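Long-range contacts in BfpC (Escherichia coli, PDB 3VHJ), which is an inner-membrane protein of type IV pilus biogenesis, whose N-terminal cytoplasmic domain, the part in this chain, probably works together with the partner protein BfpD: residues L75-D79 / L153-K159; D102-H108 / Y131-R135. The protein carries 1 engineered substitution. One frame throughout, in Å; residues are numbered along the deposited sequence.

Interaction 1. Residues L75-D79 / L153-K159; sequences LSAID and LSLIKGK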
loop_
_atom_site.group_PDB
_atom_site.type_symbol
_atom_site.label_atom_id
_atom_site.label_comp_id
_atom_site.label_asym_id
_atom_site.label_seq_id
_atom_site.Cartn_x
_atom_site.Cartn_y
_atom_site.Cartn_z
ATOM N N LEU A 75 -2.079 2.914 2.471
ATOM C CA LEU A 75 -2.927 1.747 2.651
ATOM C C LEU A 75 -3.660 1.697 3.984
ATOM O O LEU A 75 -4.770 1.174 4.054
ATOM C CB LEU A 75 -2.125 0.462 2.424
ATOM C CG LEU A 75 -2.085 -0.024 0.963
ATOM C CD1 LEU A 75 -3.478 -0.521 0.554
ATOM C CD2 LEU A 75 -1.637 1.109 0.036
ATOM N N SER A 76 -3.062 2.241 5.038
ATOM C CA SER A 76 -3.727 2.233 6.341
ATOM C C SER A 76 -4.883 3.227 6.347
ATOM O O SER A 76 -5.853 3.063 7.092
ATOM C CB SER A 76 -2.753 2.609 7.458
ATOM O OG SER A 76 -2.421 3.989 7.421
ATOM N N ALA A 77 -4.771 4.252 5.508
ATOM C CA ALA A 77 -5.778 5.303 5.416
ATOM C C ALA A 77 -6.968 4.959 4.529
ATOM O O ALA A 77 -7.987 5.647 4.576
ATOM C CB ALA A 77 -5.132 6.604 4.929
ATOM N N ILE A 78 -6.842 3.912 3.718
ATOM C CA ILE A 78 -7.937 3.508 2.843
ATOM C C ILE A 78 -8.865 2.603 3.632
ATOM O O ILE A 78 -8.459 1.550 4.128
ATOM C CB ILE A 78 -7.422 2.767 1.589
ATOM C CG1 ILE A 78 -6.556 3.716 0.754
ATOM C CG2 ILE A 78 -8.606 2.270 0.748
ATOM C CD1 ILE A 78 -6.009 3.099 -0.529
ATOM N N ASP A 79 -10.114 3.029 3.760
ATOM C CA ASP A 79 -11.097 2.276 4.517
ATOM C C ASP A 79 -11.298 0.879 3.962
ATOM O O ASP A 79 -11.195 0.655 2.755
ATOM C CB ASP A 79 -12.436 3.028 4.526
ATOM C CG ASP A 79 -13.381 2.539 5.616
ATOM O OD1 ASP A 79 -12.947 1.769 6.503
ATOM O OD2 ASP A 79 -14.563 2.943 5.594
ATOM N N LEU A 153 -11.838 7.230 -3.237
ATOM C CA LEU A 153 -11.978 6.094 -2.326
ATOM C C LEU A 153 -12.250 6.592 -0.908
ATOM O O LEU A 153 -11.839 7.693 -0.543
ATOM C CB LEU A 153 -10.700 5.243 -2.330
ATOM C CG LEU A 153 -10.204 4.684 -3.667
ATOM C CD1 LEU A 153 -8.914 3.896 -3.441
ATOM C CD2 LEU A 153 -11.266 3.796 -4.292
ATOM N N SER A 154 -12.934 5.781 -0.108
ATOM C CA SER A 154 -13.244 6.165 1.267
ATOM C C SER A 154 -12.024 6.005 2.173
ATOM O O SER A 154 -11.392 4.946 2.201
ATOM C CB SER A 154 -14.400 5.320 1.813
ATOM O OG SER A 154 -15.585 5.523 1.060
ATOM N N LEU A 155 -11.710 7.057 2.922
ATOM C CA LEU A 155 -10.562 7.037 3.820
ATOM C C LEU A 155 -10.947 7.090 5.293
ATOM O O LEU A 155 -12.099 7.338 5.654
ATOM C CB LEU A 155 -9.638 8.219 3.522
ATOM C CG LEU A 155 -9.230 8.469 2.071
ATOM C CD1 LEU A 155 -8.236 9.618 2.032
ATOM C CD2 LEU A 155 -8.612 7.217 1.472
ATOM N N ILE A 156 -9.953 6.842 6.136
ATOM C CA ILE A 156 -10.112 6.887 7.580
ATOM C C ILE A 156 -8.790 7.458 8.061
ATOM O O ILE A 156 -7.881 7.678 7.254
ATOM C CB ILE A 156 -10.318 5.476 8.196
ATOM C CG1 ILE A 156 -9.207 4.528 7.742
ATOM C CG2 ILE A 156 -11.682 4.931 7.806
ATOM C CD1 ILE A 156 -9.272 3.160 8.391
ATOM N N LYS A 157 -8.675 7.719 9.356
ATOM C CA LYS A 157 -7.426 8.248 9.875
ATOM C C LYS A 157 -6.396 7.134 9.731
ATOM O O LYS A 157 -6.583 6.031 10.252
ATOM C CB LYS A 157 -7.572 8.647 11.344
ATOM C CG LYS A 157 -6.334 9.330 11.918
ATOM C CD LYS A 157 -6.570 9.771 13.354
ATOM C CE LYS A 157 -5.334 10.436 13.941
ATOM N NZ LYS A 157 -4.915 11.631 13.155
ATOM N N GLY A 158 -5.321 7.415 9.003
ATOM C CA GLY A 158 -4.295 6.410 8.807
ATOM C C GLY A 158 -3.352 6.300 9.988
ATOM O O GLY A 158 -3.487 7.024 10.975
ATOM N N LYS A 159 -2.399 5.382 9.886
ATOM C CA LYS A 159 -1.412 5.169 10.933
ATOM C C LYS A 159 -0.084 5.695 10.403
ATOM O O LYS A 159 0.261 5.478 9.239
ATOM C CB LYS A 159 -1.291 3.679 11.260
ATOM C CG LYS A 159 -2.591 3.009 11.704
ATOM C CD LYS A 159 -3.066 3.528 13.055
ATOM C CE LYS A 159 -2.075 3.193 14.169
ATOM N NZ LYS A 159 -1.888 1.722 14.336
HETATM O O HOH W 1 -5.356 3.543 9.721
#

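Interaction 2. Residues D102-H108 / Y131-R135; sequences DKDGMVH and YPWDR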
loop_
_atom_site.group_PDB
_atom_site.type_symbol
_atom_site.label_atom_id
_atom_site.label_comp_id
_atom_site.label_asym_id
_atom_site.label_seq_id
_atom_site.Cartn_x
_atom_site.Cartn_y
_atom_site.Cartn_z
ATOM N N ASP A 102 -6.900 -7.737 0.187
ATOM C CA ASP A 102 -7.715 -8.940 0.077
ATOM C C ASP A 102 -8.988 -8.926 0.899
ATOM O O ASP A 102 -9.268 -7.971 1.620
ATOM C CB ASP A 102 -6.876 -10.190 0.392
ATOM C CG ASP A 102 -6.535 -10.331 1.865
ATOM O OD1 ASP A 102 -5.622 -11.123 2.179
ATOM O OD2 ASP A 102 -7.176 -9.675 2.710
ATOM N N LYS A 103 -9.762 -9.999 0.771
ATOM C CA LYS A 103 -11.035 -10.135 1.465
ATOM C C LYS A 103 -10.920 -10.025 2.983
ATOM O O LYS A 103 -11.902 -9.728 3.661
ATOM C CB LYS A 103 -11.676 -11.474 1.083
ATOM C CG LYS A 103 -13.145 -11.603 1.460
ATOM C CD LYS A 103 -13.996 -10.564 0.746
ATOM C CE LYS A 103 -15.469 -10.761 1.050
ATOM N NZ LYS A 103 -16.316 -9.778 0.319
ATOM N N ASP A 104 -9.725 -10.263 3.517
ATOM C CA ASP A 104 -9.509 -10.183 4.961
ATOM C C ASP A 104 -8.924 -8.839 5.378
ATOM O O ASP A 104 -8.602 -8.626 6.547
ATOM C CB ASP A 104 -8.576 -11.303 5.433
ATOM C CG ASP A 104 -9.190 -12.680 5.282
ATOM O OD1 ASP A 104 -10.352 -12.857 5.701
ATOM O OD2 ASP A 104 -8.506 -13.587 4.756
ATOM N N GLY A 105 -8.777 -7.936 4.414
ATOM C CA GLY A 105 -8.235 -6.625 4.719
ATOM C C GLY A 105 -6.717 -6.584 4.739
ATOM O O GLY A 105 -6.131 -5.576 5.119
HETATM N N MSE A 106 -6.075 -7.674 4.333
HETATM C CA MSE A 106 -4.617 -7.714 4.312
HETATM C C MSE A 106 -4.082 -7.065 3.046
HETATM O O MSE A 106 -4.581 -7.313 1.947
HETATM C CB MSE A 106 -4.112 -9.159 4.393
HETATM C CG MSE A 106 -4.493 -9.903 5.676
HETATM SE SE MSE A 106 -3.739 -9.183 7.285
HETATM C CE MSE A 106 -5.302 -8.351 8.049
ATOM N N VAL A 107 -3.067 -6.225 3.207
ATOM C CA VAL A 107 -2.469 -5.559 2.072
ATOM C C VAL A 107 -1.638 -6.558 1.276
ATOM O O VAL A 107 -0.694 -7.156 1.801
ATOM C CB VAL A 107 -1.567 -4.383 2.525
ATOM C CG1 VAL A 107 -0.881 -3.757 1.322
ATOM C CG2 VAL A 107 -2.406 -3.338 3.254
ATOM N N HIS A 108 -2.011 -6.755 0.014
ATOM C CA HIS A 108 -1.277 -7.665 -0.862
ATOM C C HIS A 108 -0.305 -6.884 -1.730
ATOM O O HIS A 108 0.795 -7.352 -2.018
ATOM C CB HIS A 108 -2.226 -8.449 -1.773
ATOM C CG HIS A 108 -2.866 -9.630 -1.114
ATOM N ND1 HIS A 108 -3.310 -10.726 -1.824
ATOM C CD2 HIS A 108 -3.153 -9.882 0.186
ATOM C CE1 HIS A 108 -3.842 -11.602 -0.989
ATOM N NE2 HIS A 108 -3.760 -11.114 0.236
ATOM N N TYR A 131 -5.815 -12.161 -7.779
ATOM C CA TYR A 131 -6.714 -12.474 -6.675
ATOM C C TYR A 131 -8.135 -12.094 -7.111
ATOM O O TYR A 131 -8.314 -11.203 -7.935
ATOM C CB TYR A 131 -6.267 -11.671 -5.445
ATOM C CG TYR A 131 -7.071 -11.888 -4.186
ATOM C CD1 TYR A 131 -8.262 -11.194 -3.964
ATOM C CD2 TYR A 131 -6.634 -12.779 -3.205
ATOM C CE1 TYR A 131 -8.997 -11.379 -2.796
ATOM C CE2 TYR A 131 -7.364 -12.974 -2.031
ATOM C CZ TYR A 131 -8.542 -12.270 -1.835
ATOM O OH TYR A 131 -9.269 -12.463 -0.684
ATOM N N PRO A 132 -9.161 -12.781 -6.578
ATOM C CA PRO A 132 -10.558 -12.496 -6.934
ATOM C C PRO A 132 -11.058 -11.197 -6.303
ATOM O O PRO A 132 -11.910 -11.233 -5.409
ATOM C CB PRO A 132 -11.317 -13.705 -6.378
ATOM C CG PRO A 132 -10.265 -14.750 -6.182
ATOM C CD PRO A 132 -9.084 -13.966 -5.712
ATOM N N TRP A 133 -10.547 -10.058 -6.762
ATOM C CA TRP A 133 -10.947 -8.769 -6.189
ATOM C C TRP A 133 -12.425 -8.463 -6.385
ATOM O O TRP A 133 -12.982 -8.711 -7.453
ATOM C CB TRP A 133 -10.142 -7.610 -6.799
ATOM C CG TRP A 133 -8.678 -7.888 -7.043
ATOM C CD1 TRP A 133 -8.091 -8.155 -8.246
ATOM C CD2 TRP A 133 -7.629 -7.929 -6.066
ATOM N NE1 TRP A 133 -6.743 -8.361 -8.083
ATOM C CE2 TRP A 133 -6.431 -8.227 -6.754
ATOM C CE3 TRP A 133 -7.583 -7.743 -4.676
ATOM C CZ2 TRP A 133 -5.199 -8.347 -6.100
ATOM C CZ3 TRP A 133 -6.357 -7.863 -4.023
ATOM C CH2 TRP A 133 -5.183 -8.161 -4.735
ATOM N N ASP A 134 -13.061 -7.910 -5.359
ATOM C CA ASP A 134 -14.465 -7.548 -5.474
ATOM C C ASP A 134 -14.555 -6.345 -6.414
ATOM O O ASP A 134 -15.475 -6.244 -7.225
ATOM C CB ASP A 134 -15.058 -7.197 -4.103
ATOM C CG ASP A 134 -15.293 -8.422 -3.237
ATOM O OD1 ASP A 134 -15.762 -9.445 -3.775
ATOM O OD2 ASP A 134 -15.025 -8.365 -2.016
ATOM N N ARG A 135 -13.579 -5.444 -6.305
ATOM C CA ARG A 135 -13.527 -4.252 -7.147
ATOM C C ARG A 135 -12.127 -4.044 -7.719
ATOM O O ARG A 135 -11.129 -4.298 -7.046
ATOM C CB ARG A 135 -13.921 -3.000 -6.353
ATOM C CG ARG A 135 -15.373 -2.941 -5.892
ATOM C CD ARG A 135 -16.357 -3.103 -7.057
ATOM N NE ARG A 135 -16.214 -2.091 -8.107
ATOM C CZ ARG A 135 -16.567 -0.814 -7.982
ATOM N NH1 ARG A 135 -17.090 -0.371 -6.845
ATOM N NH2 ARG A 135 -16.409 0.022 -9.002
#

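Interaction 1. Residues L75-D79 / L153-K159
Ala77 O, on the short helix 74-77, receives two donors from the segment 153-159. It accepts a hydrogen bond from Ile156 N at 2.8 Å, the nitrogen tilted 24° from the carbonyl plane, and the same oxygen takes a CA-H...O contact from Leu155 CA at 3.0 Å. Two residues on, the direction of giving reverses: Asp79 N donates to Ser154 O, also at 2.8 Å. These two bonds flank the pair Ile78 and Leu155, whose CA atoms lie 4.5 Å apart, and so define a single isolated beta bridge. It ties an otherwise irregular loop, running from strand 135-137 to strand 162-163, to the residues around Ile78, next to the short helix 74-77. At the other end of the contact Ser76 supplies a side-chain bond: Lys159 N points almost straight at Ser76 OG (2.8 Å, 171° at the hydrogen). The torsion of Ser76, chi1 72°, sets OG between its own N and carbonyl carbon, from where it also bonds Thr73 O. Gly158 passes beside this hydroxyl, its CA 3.4 Å from Ser76 OG, with no side chain in the way. Lys159 itself curls back, bent at three successive torsions, to bring NZ to Val49 O on strand 46-52. An apolar patch is looser: the buried Ile78, on which Ile99 and Phe85 pack from the sheet, touches Leu155 CD2 through CG1 and Leu153 CD1 through CD1, the latter at 4.2 Å, and both leucines lie nearer the surface. Toward the surface, direct bonding gives way to a water that donates to both Ser76 O and Lys157 O, and Ile156 lays its CG2 methyl across the Asp79 carboxylate, 3.6 Å from Asp79 OD1.

Interaction 2. Residues D102-H108 / Y131-R135
Tyr131 reaches with its phenol across to the type I beta turn Asp102-Gly105, which links strands 96-101 and 107-113 and is reinforced by an Asx turn at Asp102. Its CG stands anti to the backbone N, which carries the ring toward the turn, with Pro132 CD over one face. Starting at the root, Tyr131 CB lies over one face of the Trp133 indole, 3.5 Å above the plane and displaced toward the rim. Along one side of the phenol, CD2 comes within 3.8 Å of His108 CE1; the two rings are inclined at 79° with centroids 5.2 Å apart, an oblique pairing. Next, CE2 and CZ run past Asp102 CB, and CE1 lies near Lys103 N. At the tip, OH accepts the bond from Lys103 N at 2.9 Å (163° at the hydrogen), while Lys103 CB crowds in beside it. Trp133 presents its edge to the segment 102-108, its CH2 meeting His108 CB at 4.2 Å, and its NE1 is bonded to Val127 O at the end of helix 116-127. The turn is braced from within, since Asp102 OD2 accepts from Asp104 N and Met106 N, which arrive from opposite faces of the carboxylate plane; Asp102 OD1 takes a weak bond from His108 NE2. On the surface side, the Lys103 chain, bent once at chi2, carries its ammonium to a salt bridge with Asp134 and also to Gly82 O. Lys103 NZ approaches Asp134 OD2 on its syn side, 3.0 Å away and 23° out of the carboxylate plane.

How the interactions relate
Interaction 2 is nested within the chain loop that interaction 1 closes: residues 102-108 and 131-135 both fall between 75-79 and 153-159. Their centres are 15 Å apart, yet the two contacts touch directly where Leu75 CB packs against Val107 CG2 at 3.9 Å. The mixed sheet containing strands 96-101 and 107-113 joins them further, as Leu75 and Ile78 rest on strand 96-101, which leads into the turn of interaction 2. Interaction 1 is partly buried and held mainly through backbone atoms, whereas interaction 2 is a surface contact made largely by side chains. Neither contact contains a bound ligand or metal.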